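Local coordinates for protein putative methylase (Clostridium difficile, PDB 3LDU) that probably methylates guanine bases of ribosomal RNA and binds GTP in its methyltransferase domain, at residues A[321-333]-A[342-355]. Residues are numbered along the deposited sequence; the frame is centred on the assembly and turned at random.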
loop_
_atom_site.group_PDB
_atom_site.type_symbol
_atom_site.label_atom_id
_atom_site.label_comp_id
_atom_site.label_asym_id
_atom_site.label_seq_id
_atom_site.Cartn_x
_atom_site.Cartn_y
_atom_site.Cartn_z
ATOM N N VAL A 321 -13.339 -24.636 6.837
ATOM C CA VAL A 321 -12.983 -23.303 7.311
ATOM C C VAL A 321 -13.790 -22.869 8.547
ATOM O O VAL A 321 -13.245 -22.255 9.469
ATOM C CB VAL A 321 -13.073 -22.258 6.186
ATOM C CG1 VAL A 321 -12.743 -20.868 6.716
ATOM C CG2 VAL A 321 -12.109 -22.633 5.063
ATOM N N LYS A 322 -15.081 -23.197 8.570
ATOM C CA LYS A 322 -15.902 -22.955 9.755
ATOM C C LYS A 322 -15.343 -23.637 11.008
ATOM O O LYS A 322 -15.295 -23.033 12.085
ATOM C CB LYS A 322 -17.351 -23.386 9.516
ATOM C CG LYS A 322 -18.146 -22.431 8.649
ATOM C CD LYS A 322 -19.645 -22.612 8.868
ATOM C CE LYS A 322 -20.258 -23.578 7.870
ATOM N NZ LYS A 322 -21.674 -23.915 8.230
ATOM N N GLN A 323 -14.935 -24.899 10.872
ATOM C CA GLN A 323 -14.338 -25.616 11.992
ATOM C C GLN A 323 -13.015 -24.986 12.424
ATOM O O GLN A 323 -12.713 -24.909 13.614
ATOM C CB GLN A 323 -14.148 -27.097 11.666
ATOM C CG GLN A 323 -13.581 -27.911 12.832
ATOM C CD GLN A 323 -14.546 -28.035 14.015
ATOM O OE1 GLN A 323 -15.768 -28.017 13.847
ATOM N NE2 GLN A 323 -13.992 -28.174 15.216
ATOM N N LEU A 324 -12.228 -24.531 11.453
ATOM C CA LEU A 324 -10.971 -23.869 11.761
ATOM C C LEU A 324 -11.228 -22.654 12.652
ATOM O O LEU A 324 -10.569 -22.464 13.672
ATOM C CB LEU A 324 -10.272 -23.437 10.471
ATOM C CG LEU A 324 -9.049 -22.547 10.683
ATOM C CD1 LEU A 324 -7.967 -23.315 11.422
ATOM C CD2 LEU A 324 -8.527 -22.040 9.342
ATOM N N TYR A 325 -12.206 -21.838 12.268
ATOM C CA TYR A 325 -12.543 -20.646 13.038
ATOM C C TYR A 325 -12.906 -21.004 14.489
ATOM O O TYR A 325 -12.464 -20.339 15.423
ATOM C CB TYR A 325 -13.680 -19.876 12.362
ATOM C CG TYR A 325 -13.306 -19.232 11.027
ATOM C CD1 TYR A 325 -11.978 -19.027 10.671
ATOM C CD2 TYR A 325 -14.289 -18.845 10.126
ATOM C CE1 TYR A 325 -11.638 -18.439 9.450
ATOM C CE2 TYR A 325 -13.965 -18.264 8.909
ATOM C CZ TYR A 325 -12.647 -18.061 8.575
ATOM O OH TYR A 325 -12.355 -17.477 7.361
ATOM N N LYS A 326 -13.702 -22.058 14.677
ATOM C CA LYS A 326 -14.075 -22.502 16.019
ATOM C C LYS A 326 -12.835 -22.939 16.795
ATOM O O LYS A 326 -12.622 -22.559 17.948
ATOM C CB LYS A 326 -15.061 -23.671 15.932
ATOM C CG LYS A 326 -15.537 -24.187 17.265
ATOM C CD LYS A 326 -16.348 -25.468 17.074
ATOM C CE LYS A 326 -17.496 -25.259 16.089
ATOM N NZ LYS A 326 -18.535 -24.351 16.651
ATOM N N GLU A 327 -12.004 -23.731 16.140
ATOM C CA GLU A 327 -10.780 -24.209 16.772
ATOM C C GLU A 327 -9.807 -23.078 17.121
ATOM O O GLU A 327 -9.192 -23.094 18.190
ATOM C CB GLU A 327 -10.142 -25.304 15.926
ATOM C CG GLU A 327 -11.026 -26.563 15.912
ATOM C CD GLU A 327 -10.535 -27.647 14.968
ATOM O OE1 GLU A 327 -9.386 -27.570 14.501
ATOM O OE2 GLU A 327 -11.308 -28.591 14.701
ATOM N N LEU A 328 -9.684 -22.088 16.236
ATOM C CA LEU A 328 -8.897 -20.902 16.555
ATOM C C LEU A 328 -9.431 -20.151 17.776
ATOM O O LEU A 328 -8.662 -19.718 18.639
ATOM C CB LEU A 328 -8.839 -19.938 15.362
ATOM C CG LEU A 328 -8.152 -20.477 14.107
ATOM C CD1 LEU A 328 -8.315 -19.481 12.965
ATOM C CD2 LEU A 328 -6.664 -20.785 14.345
ATOM N N GLY A 329 -10.746 -19.957 17.830
ATOM C CA GLY A 329 -11.352 -19.276 18.960
ATOM C C GLY A 329 -11.005 -19.979 20.263
ATOM O O GLY A 329 -10.602 -19.336 21.235
ATOM N N TYR A 330 -11.151 -21.301 20.276
ATOM C CA TYR A 330 -10.826 -22.087 21.468
ATOM C C TYR A 330 -9.375 -21.864 21.890
ATOM O O TYR A 330 -9.110 -21.550 23.050
ATOM C CB TYR A 330 -11.119 -23.570 21.229
ATOM C CG TYR A 330 -10.749 -24.502 22.365
ATOM C CD1 TYR A 330 -11.515 -24.558 23.527
ATOM C CD2 TYR A 330 -9.655 -25.355 22.263
ATOM C CE1 TYR A 330 -11.185 -25.422 24.560
ATOM C CE2 TYR A 330 -9.320 -26.226 23.291
ATOM C CZ TYR A 330 -10.085 -26.254 24.436
ATOM O OH TYR A 330 -9.749 -27.117 25.459
ATOM N N ALA A 331 -8.442 -21.998 20.944
ATOM C CA ALA A 331 -7.015 -21.856 21.246
ATOM C C ALA A 331 -6.662 -20.444 21.707
ATOM O O ALA A 331 -5.925 -20.258 22.672
ATOM C CB ALA A 331 -6.154 -22.238 20.037
ATOM N N PHE A 332 -7.168 -19.446 20.997
ATOM C CA PHE A 332 -6.784 -18.076 21.301
ATOM C C PHE A 332 -7.328 -17.610 22.661
ATOM O O PHE A 332 -6.682 -16.824 23.360
ATOM C CB PHE A 332 -7.244 -17.116 20.191
ATOM C CG PHE A 332 -6.518 -17.291 18.871
ATOM C CD1 PHE A 332 -5.593 -18.305 18.672
ATOM C CD2 PHE A 332 -6.778 -16.412 17.826
ATOM C CE1 PHE A 332 -4.935 -18.434 17.443
ATOM C CE2 PHE A 332 -6.125 -16.537 16.596
ATOM C CZ PHE A 332 -5.205 -17.551 16.411
ATOM N N ARG A 333 -8.517 -18.082 23.024
ATOM C CA ARG A 333 -9.139 -17.685 24.287
ATOM C C ARG A 333 -8.437 -18.305 25.504
ATOM O O ARG A 333 -8.633 -17.855 26.633
ATOM C CB ARG A 333 -10.650 -17.998 24.282
ATOM C CG ARG A 333 -11.473 -16.983 23.457
ATOM C CD ARG A 333 -12.989 -17.151 23.632
ATOM N NE ARG A 333 -13.492 -18.346 22.964
ATOM C CZ ARG A 333 -13.720 -18.437 21.658
ATOM N NH1 ARG A 333 -13.489 -17.397 20.860
ATOM N NH2 ARG A 333 -14.168 -19.577 21.146
ATOM N N LEU A 342 -7.841 -10.706 13.132
ATOM C CA LEU A 342 -7.956 -11.642 12.019
ATOM C C LEU A 342 -8.683 -10.987 10.868
ATOM O O LEU A 342 -9.718 -10.341 11.064
ATOM C CB LEU A 342 -8.755 -12.882 12.455
ATOM C CG LEU A 342 -8.134 -13.761 13.541
ATOM C CD1 LEU A 342 -8.662 -13.323 14.899
ATOM C CD2 LEU A 342 -8.437 -15.238 13.311
ATOM N N ILE A 343 -8.144 -11.151 9.668
ATOM C CA ILE A 343 -8.809 -10.631 8.479
ATOM C C ILE A 343 -9.415 -11.775 7.666
ATOM O O ILE A 343 -8.756 -12.782 7.401
ATOM C CB ILE A 343 -7.838 -9.773 7.611
ATOM C CG1 ILE A 343 -8.568 -9.285 6.359
ATOM C CG2 ILE A 343 -6.561 -10.551 7.266
ATOM C CD1 ILE A 343 -7.856 -8.123 5.620
ATOM N N THR A 344 -10.690 -11.657 7.326
ATOM C CA THR A 344 -11.337 -12.675 6.513
ATOM C C THR A 344 -12.555 -12.111 5.814
ATOM O O THR A 344 -13.173 -11.165 6.304
ATOM C CB THR A 344 -11.748 -13.927 7.332
ATOM O OG1 THR A 344 -12.406 -14.852 6.460
ATOM C CG2 THR A 344 -12.690 -13.555 8.470
ATOM N N SER A 345 -12.908 -12.703 4.678
ATOM C CA SER A 345 -14.102 -12.290 3.949
ATOM C C SER A 345 -15.321 -13.088 4.391
ATOM O O SER A 345 -16.439 -12.838 3.924
ATOM C CB SER A 345 -13.901 -12.457 2.444
ATOM O OG SER A 345 -13.752 -13.824 2.102
ATOM N N TYR A 346 -15.110 -14.046 5.289
ATOM C CA TYR A 346 -16.216 -14.838 5.822
ATOM C C TYR A 346 -17.101 -13.954 6.709
ATOM O O TYR A 346 -16.706 -13.558 7.804
ATOM C CB TYR A 346 -15.691 -16.059 6.586
ATOM C CG TYR A 346 -16.785 -17.052 6.934
ATOM C CD1 TYR A 346 -17.200 -18.003 6.011
ATOM C CD2 TYR A 346 -17.406 -17.022 8.172
ATOM C CE1 TYR A 346 -18.206 -18.901 6.313
ATOM C CE2 TYR A 346 -18.410 -17.920 8.486
ATOM C CZ TYR A 346 -18.807 -18.855 7.549
ATOM O OH TYR A 346 -19.805 -19.760 7.841
ATOM N N GLU A 347 -18.295 -13.637 6.220
ATOM C CA GLU A 347 -19.173 -12.671 6.888
ATOM C C GLU A 347 -19.494 -13.024 8.342
ATOM O O GLU A 347 -19.407 -12.176 9.232
ATOM C CB GLU A 347 -20.472 -12.489 6.098
ATOM C CG GLU A 347 -20.333 -11.614 4.860
ATOM C CD GLU A 347 -20.309 -10.131 5.187
ATOM O OE1 GLU A 347 -21.328 -9.621 5.703
ATOM O OE2 GLU A 347 -19.280 -9.473 4.919
ATOM N N ASP A 348 -19.855 -14.281 8.573
ATOM C CA ASP A 348 -20.296 -14.723 9.890
ATOM C C ASP A 348 -19.145 -15.257 10.745
ATOM O O ASP A 348 -19.319 -16.211 11.516
ATOM C CB ASP A 348 -21.362 -15.802 9.735
ATOM C CG ASP A 348 -22.288 -15.881 10.928
ATOM O OD1 ASP A 348 -22.539 -14.827 11.553
ATOM O OD2 ASP A 348 -22.767 -16.992 11.234
ATOM N N PHE A 349 -17.978 -14.632 10.610
ATOM C CA PHE A 349 -16.780 -15.059 11.320
ATOM C C PHE A 349 -16.963 -15.081 12.835
ATOM O O PHE A 349 -16.646 -16.070 13.483
ATOM C CB PHE A 349 -15.574 -14.176 10.955
ATOM C CG PHE A 349 -14.386 -14.413 11.834
ATOM C CD1 PHE A 349 -13.547 -15.501 11.616
ATOM C CD2 PHE A 349 -14.133 -13.583 12.909
ATOM C CE1 PHE A 349 -12.459 -15.734 12.442
ATOM C CE2 PHE A 349 -13.054 -13.817 13.743
ATOM C CZ PHE A 349 -12.215 -14.891 13.508
ATOM N N GLU A 350 -17.494 -13.997 13.394
ATOM C CA GLU A 350 -17.621 -13.881 14.843
ATOM C C GLU A 350 -18.432 -15.025 15.424
ATOM O O GLU A 350 -18.111 -15.539 16.495
ATOM C CB GLU A 350 -18.236 -12.535 15.224
ATOM C CG GLU A 350 -17.294 -11.366 14.970
ATOM C CD GLU A 350 -18.015 -10.039 14.976
ATOM O OE1 GLU A 350 -18.792 -9.798 14.032
ATOM O OE2 GLU A 350 -17.801 -9.243 15.918
ATOM N N TYR A 351 -19.468 -15.437 14.704
ATOM C CA TYR A 351 -20.299 -16.543 15.170
ATOM C C TYR A 351 -19.523 -17.862 15.273
ATOM O O TYR A 351 -19.624 -18.579 16.277
ATOM C CB TYR A 351 -21.541 -16.701 14.291
ATOM C CG TYR A 351 -22.422 -17.841 14.740
ATOM C CD1 TYR A 351 -23.243 -17.709 15.852
ATOM C CD2 TYR A 351 -22.417 -19.055 14.066
ATOM C CE1 TYR A 351 -24.047 -18.759 16.272
ATOM C CE2 TYR A 351 -23.212 -20.106 14.478
ATOM C CZ TYR A 351 -24.026 -19.953 15.581
ATOM O OH TYR A 351 -24.822 -20.998 15.999
ATOM N N GLU A 352 -18.735 -18.190 14.255
ATOM C CA GLU A 352 -18.002 -19.456 14.272
ATOM C C GLU A 352 -16.782 -19.393 15.198
ATOM O O GLU A 352 -16.438 -20.375 15.876
ATOM C CB GLU A 352 -17.587 -19.853 12.855
ATOM C CG GLU A 352 -18.739 -19.908 11.869
ATOM C CD GLU A 352 -19.725 -21.025 12.170
ATOM O OE1 GLU A 352 -19.407 -21.905 13.004
ATOM O OE2 GLU A 352 -20.822 -21.027 11.567
ATOM N N PHE A 353 -16.139 -18.227 15.228
ATOM C CA PHE A 353 -15.003 -17.970 16.109
ATOM C C PHE A 353 -15.397 -18.008 17.593
ATOM O O PHE A 353 -14.578 -18.339 18.449
ATOM C CB PHE A 353 -14.376 -16.620 15.758
ATOM C CG PHE A 353 -13.110 -16.323 16.495
ATOM C CD1 PHE A 353 -11.937 -17.003 16.186
ATOM C CD2 PHE A 353 -13.075 -15.340 17.472
ATOM C CE1 PHE A 353 -10.756 -16.725 16.847
ATOM C CE2 PHE A 353 -11.896 -15.054 18.141
ATOM C CZ PHE A 353 -10.729 -15.751 17.824
ATOM N N GLY A 354 -16.649 -17.664 17.893
ATOM C CA GLY A 354 -17.162 -17.766 19.252
ATOM C C GLY A 354 -16.941 -16.536 20.113
ATOM O O GLY A 354 -16.970 -16.618 21.341
ATOM N N GLN A 355 -16.718 -15.390 19.473
ATOM C CA GLN A 355 -16.443 -14.163 20.210
ATOM C C GLN A 355 -16.732 -12.937 19.349
ATOM O O GLN A 355 -16.416 -12.920 18.160
ATOM C CB GLN A 355 -14.981 -14.163 20.676
ATOM C CG GLN A 355 -14.638 -13.100 21.700
ATOM C CD GLN A 355 -13.199 -13.190 22.148
ATOM O OE1 GLN A 355 -12.704 -12.322 22.870
ATOM N NE2 GLN A 355 -12.508 -14.238 21.708
HETATM O O HOH W 1 -14.754 -21.651 19.463
#
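Helix-on-helix packing with an aromatic cluster at one end joins Y325 and G329 of helix 315-333 to F349 and F353 of the short helix 349-353, beside the C-terminal end of strand 339-344. The axes of segments 321-333 and 349-353 approach to 7.9 Å and cross at -61°. The backbones come nearest at K326 and F353, their CA atoms 4.6 Å apart; one turn on, the CA of G329 lies over one face of the F353 ring, 3.8 Å from its centroid, a CH-pi contact. F353 is a knob among L328, G329, F332 and R333; its CG stands anti to the backbone N (chi1 -173°), which swings the ring toward this hole, where F332 CD2 meets its edge. The same residue's carbonyl is gripped end-on by R333 of segment 321-333, whose NH1 and NH2 both donate to F353 O, at 2.8 Å from NH1 with an N-H...O angle of 148°. F353 O lies near the guanidinium plane, while G354 O and G329 O sit over opposite faces of that group.

Topologically, the contact falls within the beta-alpha-beta unit of strand 304-307, helix 315-333 and strand 339-344, part of the Rossmann-like methyltransferase domain. Near that last strand's end, Y325 receives the edge of F349 over its ring centre, planes at 75° and Y325 CD2 to F349 CD1 3.7 Å, while its own edge points, offset, toward the face of Y346. T344 OG1 donates to Y325 OH at 2.8 Å and accepts from Y346 N, an ST turn; P310 O also bonds Y325 OH, so the buried hydroxyl has two partners. Earlier on the strand, L342 CD2 meets L328 CD1 and F332 CE2. L328 and F332 in turn lie close to A293 and P202 of the GTP site, and L324 on the same helix touches the nucleotide.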